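Local coordinates for SusD family protein (PDB 7KV1) that probably binds beta-glucans at the cell surface of a human gut bacterium, as a SusD-family glycan-binding protein, at residues A[114-119]-A[156-161]; A[166-171]-A[181-186]; A[344-349]-A[458-463]; A[425-430]-A[446-451]. One frame throughout, in Å; residues are numbered along the deposited sequence.

Overall arrangement
Contact 1 is fully buried and joins two helices, 110-129 and 138-162; contact 2, touching it, closes the connection from helix 138-162 to helix 185-201 and is only partly buried. The two share tyrosine hydroxyls that reach from the helices to the loop backbone. Across the chain's centre from contact 1 lie contact 3, partly buried, which sets the 344-349 region against the end of helix 451-461, and contact 4, nested within the loop that contact 3 closes and nearer the surface. Chemistry follows place: contacts 1 and 3 rest on side-chain packing with no hydrogen bond between their segments, whereas contacts 2 and 4 are loop pairings held by backbone bonds.

Contact 1: residues A[114-119]-A[156-161]; sequences TVDYSG and YNMLWH
Leu159 drives into the angle between Asp116 and Tyr117, and this wedge is the closely packed apolar part of the contact between helices 110-129 and 138-162. Its methyl CD1 sits over one face of the Tyr117 ring, 3.7 Å from the centroid and shifted toward the phenol end, a CH-pi contact in which a branched aliphatic chain suits a flat partner. Its CG meets Asp116 CB at 3.5 Å. Tyr117, with CG anti to its carbonyl carbon, swings its far end toward the other helix; CE1 also meets CE1 of Tyr156 at 4.1 Å, the two side chains crossing at about a right angle. Both hydroxyls pass beyond the helices, Tyr117 OH bonding Pro167 O and Tyr156 OH bonding Tyr169 O. An alanine at Tyr117 would remove the face under Leu159 and the bond to Pro167, and would probably loosen the helices from the following loop.

Asp116 is less well served. Its carboxylate lies across Met158, OD1 only 3.1 Å from SD, and buried OD1 has no partner in the model, so its ionisation may be shifted toward the protonated form. The looser side is at Thr114, which is exposed; Ser118, packed on Trp60, turns its OG back to Thr114 O at 2.8 Å. The axes of segments 114-119 and 156-161 approach to 9.2 Å, with their N-to-C directions at 149°, a nearly antiparallel helix pair of the kind that builds the TPR-like helical scaffold of SusD-family proteins.

Contact 2: residues A[166-171]-A[181-186]; sequences VPFYLE and PQYTAD
Segments 166-171 and 181-186 run antiparallel and meet in a single beta bridge, with Pro167 and Gln182 as a non-hydrogen-bonded pair whose CA atoms stand 3.9 Å apart. Tyr183 N gives to Val166 O at 3.0 Å, approaching from above the carbonyl plane, while Phe168 N gives to Pro181 O at 3.1 Å, nearly along the C=O axis. Pro181 O also meets the CA-H of Pro167, CA to O 3.3 Å. Proline suits the place of Pro167, since that position has no need to give an N-H across the pair.

The side-chain packing belongs to Phe168 and Tyr183. CB of Phe168 stands over the centre of the Tyr183 ring, 3.6 Å from the centroid and 7° off the normal. With Phe168 CG anti to its backbone N, its own ring is carried past that centre: the planes are near parallel, at 23°, but slid apart, so they barely overlap. Gln182 stretches out extended, and its amide is used at both ends, OE1 taking the N-H of Val524 and NE2 giving to Asn165 O.

Thr184 is the N-cap of helix 185-201, so the bridge stands immediately before that helix; Val166 and Phe168 pack on its Val188 and Leu192, Tyr183 OH bonds Glu191, and Pro167 touches Trp113 of helix 110-129.

Contact 3: residues A[344-349]-A[458-463]; sequences YQMFSE and RRLEFV
Met346 takes the crowded first torsion, CG between backbone N and carbonyl carbon (chi1 75°), and then runs straight, so its sulfur and methyl are carried across to the end of helix 451-461. Arg459 answers with CG anti to its backbone N (chi1 -177°) and an extended chain, which lays the guanidinium beneath the sulfur: SD stands over one face, 3.3 Å from NE. A soft, polarisable sulfur suits a flat cation, and the N-H groups in the guanidinium plane can serve other partners; NH2 makes weak contacts with Asp80 and Asn81. Replacing Arg459 by an alanine would take away the surface under the sulfur and these weak links, and would probably leave Met346 less well fixed.

Beyond the sulfur, CE of Met346 meets CG2 of Val463 tip to tip at 3.5 Å, tighter than usual. Leu460 CD2 lies alongside Met346 CG at 3.8 Å. The Phe347 ring turns its edge to the backbone, with CE1 3.4 Å from Leu460 O. Apolar tips around a helix C-terminus, bordered by a sulfur lying over a guanidinium face, join the SusD-family residues just after helix 341-345 to the end of helix 451-461, over a hundred residues later.

Contact 4: residues A[425-430]-A[446-451]; sequences SGTGEA and LANVTV
No aromatic ring takes part; the flat group at the centre is the peptide following Gly426. Over one of its faces lies the amide end of Asn448, whose orientation is uncertain. Displaced to the other side of the plane is CG2 of Val449, 3.3 Å from Gly426 O. At the edge, the same oxygen receives Val449 N at 2.8 Å, in the carbonyl plane and on a lone pair, with a C=O...N angle of 132°. Glycine suits this place because a side-chain carbon would fall about 2.8 Å from Val449 O, a clash.

Ser425 to Gly428 form a type I beta turn, closed by Gly428 N to Ser425 O at 3.0 Å. Ser425 adds an ST turn, its OG, anti to the backbone N, accepting Thr427 N at 3.0 Å. Gly428 is then the N-cap of helix 429-440, and Thr450 that of helix 451-461, so the contact ties together the starts of two successive helices of the SusD-family region.

On the buried side, Val449 CG2 packs on Ala430 CB at 3.7 Å; the small alanine also lies against Ala416 and Leu420 of helix 408-420. Toward solvent, the methyl CG2 of Thr427 rests 3.4 Å from Ala447 O, an oxygen that accepts a hydrogen bond from Lys431 NZ.

Contact 1: residues A[114-119]-A[156-161]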
# COMPACT_ATOMS: atom_id res chain seq x y z
N THR A 114 -14.19 -2.09 -8.35
CA THR A 114 -15.08 -0.95 -8.68
C THR A 114 -14.33 0.38 -8.46
O THR A 114 -14.34 1.21 -9.37
CB THR A 114 -16.39 -1.02 -7.89
OG1 THR A 114 -16.90 -2.32 -8.17
CG2 THR A 114 -17.36 0.06 -8.33
N VAL A 115 -13.68 0.56 -7.31
CA VAL A 115 -12.86 1.77 -7.03
C VAL A 115 -11.86 1.98 -8.16
O VAL A 115 -11.80 3.09 -8.74
CB VAL A 115 -12.13 1.63 -5.69
CG1 VAL A 115 -11.09 2.72 -5.52
CG2 VAL A 115 -13.09 1.61 -4.51
N ASP A 116 -11.05 0.97 -8.47
CA ASP A 116 -9.94 1.12 -9.45
C ASP A 116 -10.50 1.46 -10.84
O ASP A 116 -9.98 2.40 -11.47
CB ASP A 116 -9.04 -0.12 -9.48
CG ASP A 116 -8.26 -0.33 -8.19
OD1 ASP A 116 -8.00 0.68 -7.46
OD2 ASP A 116 -7.94 -1.51 -7.92
N TYR A 117 -11.53 0.75 -11.33
CA TYR A 117 -12.11 1.04 -12.66
C TYR A 117 -12.83 2.40 -12.66
O TYR A 117 -12.89 3.03 -13.73
CB TYR A 117 -12.95 -0.13 -13.20
CG TYR A 117 -12.09 -1.23 -13.73
CD1 TYR A 117 -11.33 -1.05 -14.88
CD2 TYR A 117 -11.99 -2.45 -13.07
CE1 TYR A 117 -10.52 -2.07 -15.38
CE2 TYR A 117 -11.20 -3.47 -13.56
CZ TYR A 117 -10.44 -3.28 -14.70
OH TYR A 117 -9.65 -4.29 -15.16
N SER A 118 -13.38 2.85 -11.53
CA SER A 118 -13.94 4.21 -11.41
C SER A 118 -12.82 5.24 -11.58
O SER A 118 -12.97 6.18 -12.36
CB SER A 118 -14.66 4.37 -10.11
OG SER A 118 -15.77 3.49 -10.06
N GLY A 119 -11.71 5.06 -10.88
CA GLY A 119 -10.51 5.89 -11.09
C GLY A 119 -10.09 5.90 -12.55
O GLY A 119 -9.83 7.00 -13.13
N TYR A 156 -4.41 0.83 -12.01
CA TYR A 156 -4.20 -0.45 -12.70
C TYR A 156 -3.26 -1.30 -11.85
O TYR A 156 -3.37 -2.55 -11.84
CB TYR A 156 -3.67 -0.27 -14.12
CG TYR A 156 -4.76 -0.22 -15.15
CD1 TYR A 156 -5.57 -1.33 -15.36
CD2 TYR A 156 -4.99 0.92 -15.90
CE1 TYR A 156 -6.58 -1.30 -16.30
CE2 TYR A 156 -5.99 0.96 -16.86
CZ TYR A 156 -6.80 -0.16 -17.05
OH TYR A 156 -7.84 -0.13 -17.93
N ASN A 157 -2.31 -0.63 -11.19
CA ASN A 157 -1.29 -1.34 -10.38
C ASN A 157 -2.00 -2.11 -9.25
O ASN A 157 -1.59 -3.24 -8.92
CB ASN A 157 -0.25 -0.35 -9.86
CG ASN A 157 0.77 -1.03 -8.97
OD1 ASN A 157 1.32 -2.07 -9.35
ND2 ASN A 157 0.98 -0.44 -7.80
N MET A 158 -3.00 -1.48 -8.63
CA MET A 158 -3.82 -2.12 -7.58
C MET A 158 -4.56 -3.34 -8.15
O MET A 158 -4.46 -4.44 -7.58
CB MET A 158 -4.81 -1.11 -6.98
CG MET A 158 -5.41 -1.55 -5.68
SD MET A 158 -6.42 -0.21 -4.99
CE MET A 158 -5.18 1.03 -4.67
N LEU A 159 -5.24 -3.18 -9.28
CA LEU A 159 -5.94 -4.29 -9.97
C LEU A 159 -4.97 -5.44 -10.24
O LEU A 159 -5.31 -6.61 -9.98
CB LEU A 159 -6.55 -3.80 -11.29
CG LEU A 159 -7.76 -2.89 -11.13
CD1 LEU A 159 -8.03 -2.17 -12.45
CD2 LEU A 159 -8.99 -3.67 -10.67
N TRP A 160 -3.82 -5.10 -10.81
CA TRP A 160 -2.79 -6.08 -11.20
C TRP A 160 -2.32 -6.83 -9.97
O TRP A 160 -2.22 -8.06 -10.04
CB TRP A 160 -1.64 -5.34 -11.89
CG TRP A 160 -0.45 -6.17 -12.24
CD1 TRP A 160 -0.39 -7.24 -13.08
CD2 TRP A 160 0.90 -5.92 -11.82
NE1 TRP A 160 0.90 -7.72 -13.15
CE2 TRP A 160 1.71 -6.93 -12.40
CE3 TRP A 160 1.49 -5.02 -10.93
CZ2 TRP A 160 3.08 -7.03 -12.13
CZ3 TRP A 160 2.85 -5.07 -10.73
CH2 TRP A 160 3.64 -6.06 -11.32
N HIS A 161 -2.08 -6.13 -8.86
CA HIS A 161 -1.55 -6.78 -7.62
C HIS A 161 -2.55 -7.79 -7.07
O HIS A 161 -2.11 -8.87 -6.62
CB HIS A 161 -1.19 -5.74 -6.54
CG HIS A 161 0.22 -5.25 -6.53
ND1 HIS A 161 0.71 -4.35 -7.44
CD2 HIS A 161 1.26 -5.55 -5.71
CE1 HIS A 161 1.96 -4.06 -7.14
NE2 HIS A 161 2.33 -4.82 -6.11

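Contact 2: residues A[166-171]-A[181-186]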
# COMPACT_ATOMS: atom_id res chain seq x y z
N VAL A 166 -6.90 -8.92 -15.81
CA VAL A 166 -7.98 -7.91 -15.71
C VAL A 166 -8.23 -7.27 -17.07
O VAL A 166 -7.33 -7.20 -17.90
CB VAL A 166 -7.66 -6.85 -14.65
CG1 VAL A 166 -7.53 -7.48 -13.27
CG2 VAL A 166 -6.41 -6.06 -15.04
N PRO A 167 -9.47 -6.82 -17.33
CA PRO A 167 -9.77 -5.92 -18.44
C PRO A 167 -8.82 -4.72 -18.46
O PRO A 167 -8.57 -4.10 -17.42
CB PRO A 167 -11.21 -5.45 -18.18
CG PRO A 167 -11.79 -6.59 -17.39
CD PRO A 167 -10.66 -7.07 -16.49
N PHE A 168 -8.26 -4.45 -19.63
CA PHE A 168 -7.26 -3.40 -19.83
C PHE A 168 -7.74 -2.45 -20.94
O PHE A 168 -7.87 -2.90 -22.08
CB PHE A 168 -5.89 -4.03 -20.12
CG PHE A 168 -4.81 -3.00 -19.95
CD1 PHE A 168 -4.46 -2.17 -20.98
CD2 PHE A 168 -4.29 -2.76 -18.69
CE1 PHE A 168 -3.51 -1.18 -20.80
CE2 PHE A 168 -3.35 -1.77 -18.51
CZ PHE A 168 -2.98 -0.97 -19.56
N TYR A 169 -8.00 -1.19 -20.60
CA TYR A 169 -8.38 -0.15 -21.58
C TYR A 169 -7.77 1.21 -21.20
O TYR A 169 -7.81 1.59 -19.99
CB TYR A 169 -9.89 -0.02 -21.72
CG TYR A 169 -10.70 0.22 -20.47
CD1 TYR A 169 -11.00 -0.83 -19.62
CD2 TYR A 169 -11.29 1.45 -20.22
CE1 TYR A 169 -11.84 -0.66 -18.53
CE2 TYR A 169 -12.11 1.65 -19.12
CZ TYR A 169 -12.38 0.59 -18.27
OH TYR A 169 -13.19 0.74 -17.17
N LEU A 170 -7.30 1.95 -22.20
CA LEU A 170 -6.78 3.33 -22.03
C LEU A 170 -7.72 4.37 -22.68
O LEU A 170 -7.35 5.55 -22.70
CB LEU A 170 -5.37 3.38 -22.61
CG LEU A 170 -4.35 2.44 -21.97
CD1 LEU A 170 -2.99 2.60 -22.63
CD2 LEU A 170 -4.25 2.64 -20.46
N GLU A 171 -8.91 3.94 -23.14
CA GLU A 171 -10.01 4.77 -23.74
C GLU A 171 -11.33 4.23 -23.16
O GLU A 171 -11.49 2.98 -23.15
CB GLU A 171 -10.09 4.61 -25.27
N PRO A 181 -10.78 -6.08 -23.43
CA PRO A 181 -10.24 -7.43 -23.43
C PRO A 181 -9.56 -7.68 -22.06
O PRO A 181 -8.95 -6.76 -21.55
CB PRO A 181 -9.27 -7.42 -24.61
CG PRO A 181 -8.86 -5.97 -24.73
CD PRO A 181 -10.09 -5.16 -24.35
N GLN A 182 -9.79 -8.85 -21.48
CA GLN A 182 -9.07 -9.33 -20.27
C GLN A 182 -7.64 -9.72 -20.68
O GLN A 182 -7.46 -10.65 -21.48
CB GLN A 182 -9.83 -10.46 -19.61
CG GLN A 182 -9.27 -10.86 -18.24
CD GLN A 182 -10.03 -12.06 -17.72
OE1 GLN A 182 -10.66 -12.77 -18.50
NE2 GLN A 182 -9.95 -12.31 -16.43
N TYR A 183 -6.64 -9.01 -20.14
CA TYR A 183 -5.21 -9.37 -20.29
C TYR A 183 -4.81 -10.34 -19.19
O TYR A 183 -5.45 -10.34 -18.10
CB TYR A 183 -4.35 -8.12 -20.16
CG TYR A 183 -4.35 -7.19 -21.34
CD1 TYR A 183 -5.37 -7.18 -22.28
CD2 TYR A 183 -3.33 -6.27 -21.46
CE1 TYR A 183 -5.35 -6.29 -23.33
CE2 TYR A 183 -3.28 -5.40 -22.53
CZ TYR A 183 -4.29 -5.41 -23.46
OH TYR A 183 -4.21 -4.53 -24.48
N THR A 184 -3.75 -11.11 -19.46
CA THR A 184 -3.04 -11.92 -18.44
C THR A 184 -2.30 -10.94 -17.50
O THR A 184 -2.03 -9.80 -17.93
CB THR A 184 -2.15 -12.99 -19.07
OG1 THR A 184 -1.03 -12.26 -19.61
CG2 THR A 184 -2.88 -13.84 -20.10
N ALA A 185 -1.97 -11.36 -16.28
CA ALA A 185 -1.18 -10.52 -15.33
C ALA A 185 0.08 -9.99 -16.04
O ALA A 185 0.34 -8.75 -15.94
CB ALA A 185 -0.83 -11.30 -14.10
N ASP A 186 0.82 -10.86 -16.74
CA ASP A 186 2.09 -10.49 -17.42
C ASP A 186 1.84 -9.48 -18.54
O ASP A 186 2.69 -8.56 -18.70
CB ASP A 186 2.80 -11.71 -17.97
CG ASP A 186 3.42 -12.58 -16.89
OD1 ASP A 186 3.57 -12.12 -15.73
OD2 ASP A 186 3.69 -13.73 -17.20

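Contact 3: residues A[344-349]-A[458-463]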
# COMPACT_ATOMS: atom_id res chain seq x y z
N TYR A 344 4.80 -8.41 17.66
CA TYR A 344 5.40 -7.65 18.78
C TYR A 344 6.77 -8.27 19.08
O TYR A 344 7.78 -7.54 19.19
CB TYR A 344 4.45 -7.61 19.97
CG TYR A 344 5.05 -6.98 21.19
CD1 TYR A 344 5.05 -5.60 21.37
CD2 TYR A 344 5.67 -7.76 22.15
CE1 TYR A 344 5.63 -5.01 22.48
CE2 TYR A 344 6.25 -7.19 23.28
CZ TYR A 344 6.24 -5.82 23.43
OH TYR A 344 6.86 -5.27 24.51
N GLN A 345 6.84 -9.58 19.22
CA GLN A 345 8.07 -10.28 19.72
C GLN A 345 9.23 -10.26 18.70
O GLN A 345 10.37 -10.46 19.13
CB GLN A 345 7.75 -11.72 20.11
CG GLN A 345 6.79 -11.80 21.28
CD GLN A 345 6.39 -13.22 21.61
OE1 GLN A 345 6.34 -14.10 20.76
NE2 GLN A 345 6.07 -13.43 22.87
N MET A 346 9.01 -9.94 17.43
CA MET A 346 10.13 -9.97 16.44
C MET A 346 11.04 -8.75 16.65
O MET A 346 12.17 -8.78 16.18
CB MET A 346 9.62 -9.99 14.99
CG MET A 346 9.07 -8.66 14.50
SD MET A 346 8.19 -8.90 12.92
CE MET A 346 7.65 -7.23 12.60
N PHE A 347 10.58 -7.70 17.33
CA PHE A 347 11.41 -6.50 17.55
C PHE A 347 12.36 -6.73 18.72
O PHE A 347 11.93 -7.29 19.77
CB PHE A 347 10.53 -5.26 17.78
CG PHE A 347 9.71 -4.80 16.59
CD1 PHE A 347 10.23 -3.92 15.66
CD2 PHE A 347 8.36 -5.10 16.51
CE1 PHE A 347 9.46 -3.44 14.62
CE2 PHE A 347 7.59 -4.63 15.46
CZ PHE A 347 8.15 -3.83 14.50
N SER A 348 13.60 -6.25 18.61
CA SER A 348 14.48 -6.16 19.81
C SER A 348 13.96 -5.05 20.73
O SER A 348 13.35 -4.09 20.23
CB SER A 348 15.92 -5.98 19.43
OG SER A 348 16.12 -4.74 18.79
N GLU A 349 14.25 -5.15 22.03
CA GLU A 349 13.93 -4.12 23.07
C GLU A 349 14.49 -2.75 22.65
O GLU A 349 13.83 -1.75 22.94
CB GLU A 349 14.49 -4.54 24.43
N ARG A 458 12.52 -4.71 5.79
CA ARG A 458 11.21 -4.30 5.26
C ARG A 458 10.12 -4.77 6.22
O ARG A 458 9.17 -4.03 6.42
CB ARG A 458 11.00 -4.86 3.84
CG ARG A 458 11.89 -4.22 2.78
CD ARG A 458 11.65 -4.86 1.43
NE ARG A 458 10.39 -4.38 0.94
CZ ARG A 458 10.23 -3.26 0.23
NH1 ARG A 458 11.27 -2.54 -0.12
NH2 ARG A 458 9.03 -2.86 -0.14
N ARG A 459 10.22 -5.98 6.78
CA ARG A 459 9.17 -6.49 7.68
C ARG A 459 9.13 -5.62 8.95
O ARG A 459 8.04 -5.25 9.40
CB ARG A 459 9.45 -7.95 8.07
CG ARG A 459 8.35 -8.52 8.95
CD ARG A 459 8.47 -9.91 9.52
NE ARG A 459 7.11 -10.17 10.03
CZ ARG A 459 6.74 -11.20 10.78
NH1 ARG A 459 7.63 -12.11 11.15
NH2 ARG A 459 5.49 -11.29 11.19
N LEU A 460 10.29 -5.29 9.50
CA LEU A 460 10.36 -4.47 10.73
C LEU A 460 9.86 -3.05 10.46
O LEU A 460 9.22 -2.42 11.37
CB LEU A 460 11.79 -4.48 11.27
CG LEU A 460 12.36 -5.83 11.68
CD1 LEU A 460 13.85 -5.70 12.01
CD2 LEU A 460 11.63 -6.39 12.89
N GLU A 461 10.12 -2.52 9.27
CA GLU A 461 9.95 -1.08 8.98
C GLU A 461 8.48 -0.77 8.67
O GLU A 461 8.07 0.35 8.97
CB GLU A 461 10.88 -0.68 7.84
CG GLU A 461 10.87 0.80 7.45
CD GLU A 461 11.43 1.75 8.49
OE1 GLU A 461 12.18 1.27 9.34
OE2 GLU A 461 11.09 2.97 8.44
N PHE A 462 7.73 -1.71 8.09
CA PHE A 462 6.46 -1.40 7.39
C PHE A 462 5.26 -2.13 7.99
O PHE A 462 4.23 -2.26 7.31
CB PHE A 462 6.64 -1.67 5.89
CG PHE A 462 7.66 -0.78 5.24
CD1 PHE A 462 7.51 0.60 5.25
CD2 PHE A 462 8.75 -1.32 4.61
CE1 PHE A 462 8.49 1.41 4.69
CE2 PHE A 462 9.70 -0.51 4.00
CZ PHE A 462 9.57 0.85 4.06
N VAL A 463 5.33 -2.56 9.24
CA VAL A 463 4.17 -3.24 9.88
C VAL A 463 2.95 -2.32 9.78
O VAL A 463 3.04 -1.18 10.20
CB VAL A 463 4.45 -3.68 11.33
CG1 VAL A 463 3.19 -4.24 11.99
CG2 VAL A 463 5.59 -4.67 11.41

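Contact 4: residues A[425-430]-A[446-451]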
# COMPACT_ATOMS: atom_id res chain seq x y z
N SER A 425 27.90 -4.64 -4.09
CA SER A 425 28.66 -5.13 -2.92
C SER A 425 27.77 -5.11 -1.66
O SER A 425 27.14 -4.06 -1.35
CB SER A 425 29.91 -4.32 -2.70
OG SER A 425 30.54 -4.74 -1.49
N GLY A 426 27.89 -6.17 -0.86
CA GLY A 426 27.29 -6.21 0.47
C GLY A 426 27.89 -5.18 1.42
O GLY A 426 27.29 -5.00 2.50
N THR A 427 29.06 -4.59 1.13
CA THR A 427 29.66 -3.57 2.01
C THR A 427 29.63 -2.23 1.28
O THR A 427 30.17 -1.29 1.82
CB THR A 427 31.08 -3.95 2.46
OG1 THR A 427 31.85 -4.19 1.28
CG2 THR A 427 31.06 -5.19 3.32
N GLY A 428 28.97 -2.15 0.14
CA GLY A 428 28.92 -0.90 -0.65
C GLY A 428 27.70 -0.04 -0.31
O GLY A 428 27.30 0.05 0.88
N GLU A 429 27.12 0.57 -1.34
CA GLU A 429 25.96 1.49 -1.19
C GLU A 429 24.80 0.75 -0.49
O GLU A 429 24.16 1.33 0.35
CB GLU A 429 25.49 1.92 -2.56
CG GLU A 429 26.49 2.75 -3.31
CD GLU A 429 25.90 3.17 -4.64
OE1 GLU A 429 25.48 2.27 -5.42
OE2 GLU A 429 25.76 4.39 -4.82
N ALA A 430 24.60 -0.53 -0.76
CA ALA A 430 23.49 -1.29 -0.13
C ALA A 430 23.60 -1.25 1.40
O ALA A 430 22.58 -1.01 2.08
CB ALA A 430 23.49 -2.68 -0.66
N LEU A 446 24.57 -3.23 10.11
CA LEU A 446 25.13 -4.54 9.69
C LEU A 446 26.49 -4.28 9.03
O LEU A 446 26.59 -3.31 8.29
CB LEU A 446 24.18 -5.25 8.73
CG LEU A 446 22.77 -5.50 9.26
CD1 LEU A 446 21.96 -6.31 8.28
CD2 LEU A 446 22.81 -6.22 10.60
N ALA A 447 27.50 -5.12 9.28
CA ALA A 447 28.85 -4.98 8.66
C ALA A 447 28.84 -5.45 7.20
O ALA A 447 29.74 -5.07 6.44
CB ALA A 447 29.88 -5.74 9.47
N ASN A 448 27.90 -6.30 6.84
CA ASN A 448 27.74 -6.81 5.45
C ASN A 448 26.24 -7.03 5.26
O ASN A 448 25.61 -7.47 6.22
CB ASN A 448 28.55 -8.08 5.19
CG ASN A 448 28.45 -8.56 3.75
OD1 ASN A 448 28.82 -7.86 2.82
ND2 ASN A 448 27.94 -9.76 3.54
N VAL A 449 25.69 -6.71 4.10
CA VAL A 449 24.21 -6.78 3.88
C VAL A 449 23.95 -7.75 2.75
O VAL A 449 24.70 -7.77 1.73
CB VAL A 449 23.56 -5.40 3.67
CG1 VAL A 449 23.77 -4.47 4.86
CG2 VAL A 449 24.05 -4.69 2.42
N THR A 450 22.97 -8.64 2.98
CA THR A 450 22.47 -9.59 1.98
C THR A 450 21.02 -9.24 1.61
O THR A 450 20.36 -8.46 2.32
CB THR A 450 22.47 -11.03 2.51
OG1 THR A 450 21.45 -11.05 3.50
CG2 THR A 450 23.81 -11.48 3.07
N VAL A 451 20.53 -9.79 0.51
CA VAL A 451 19.13 -9.50 0.08
C VAL A 451 18.16 -9.96 1.19
O VAL A 451 17.19 -9.20 1.44
CB VAL A 451 18.80 -10.11 -1.28
CG1 VAL A 451 17.37 -9.78 -1.67
CG2 VAL A 451 19.74 -9.58 -2.32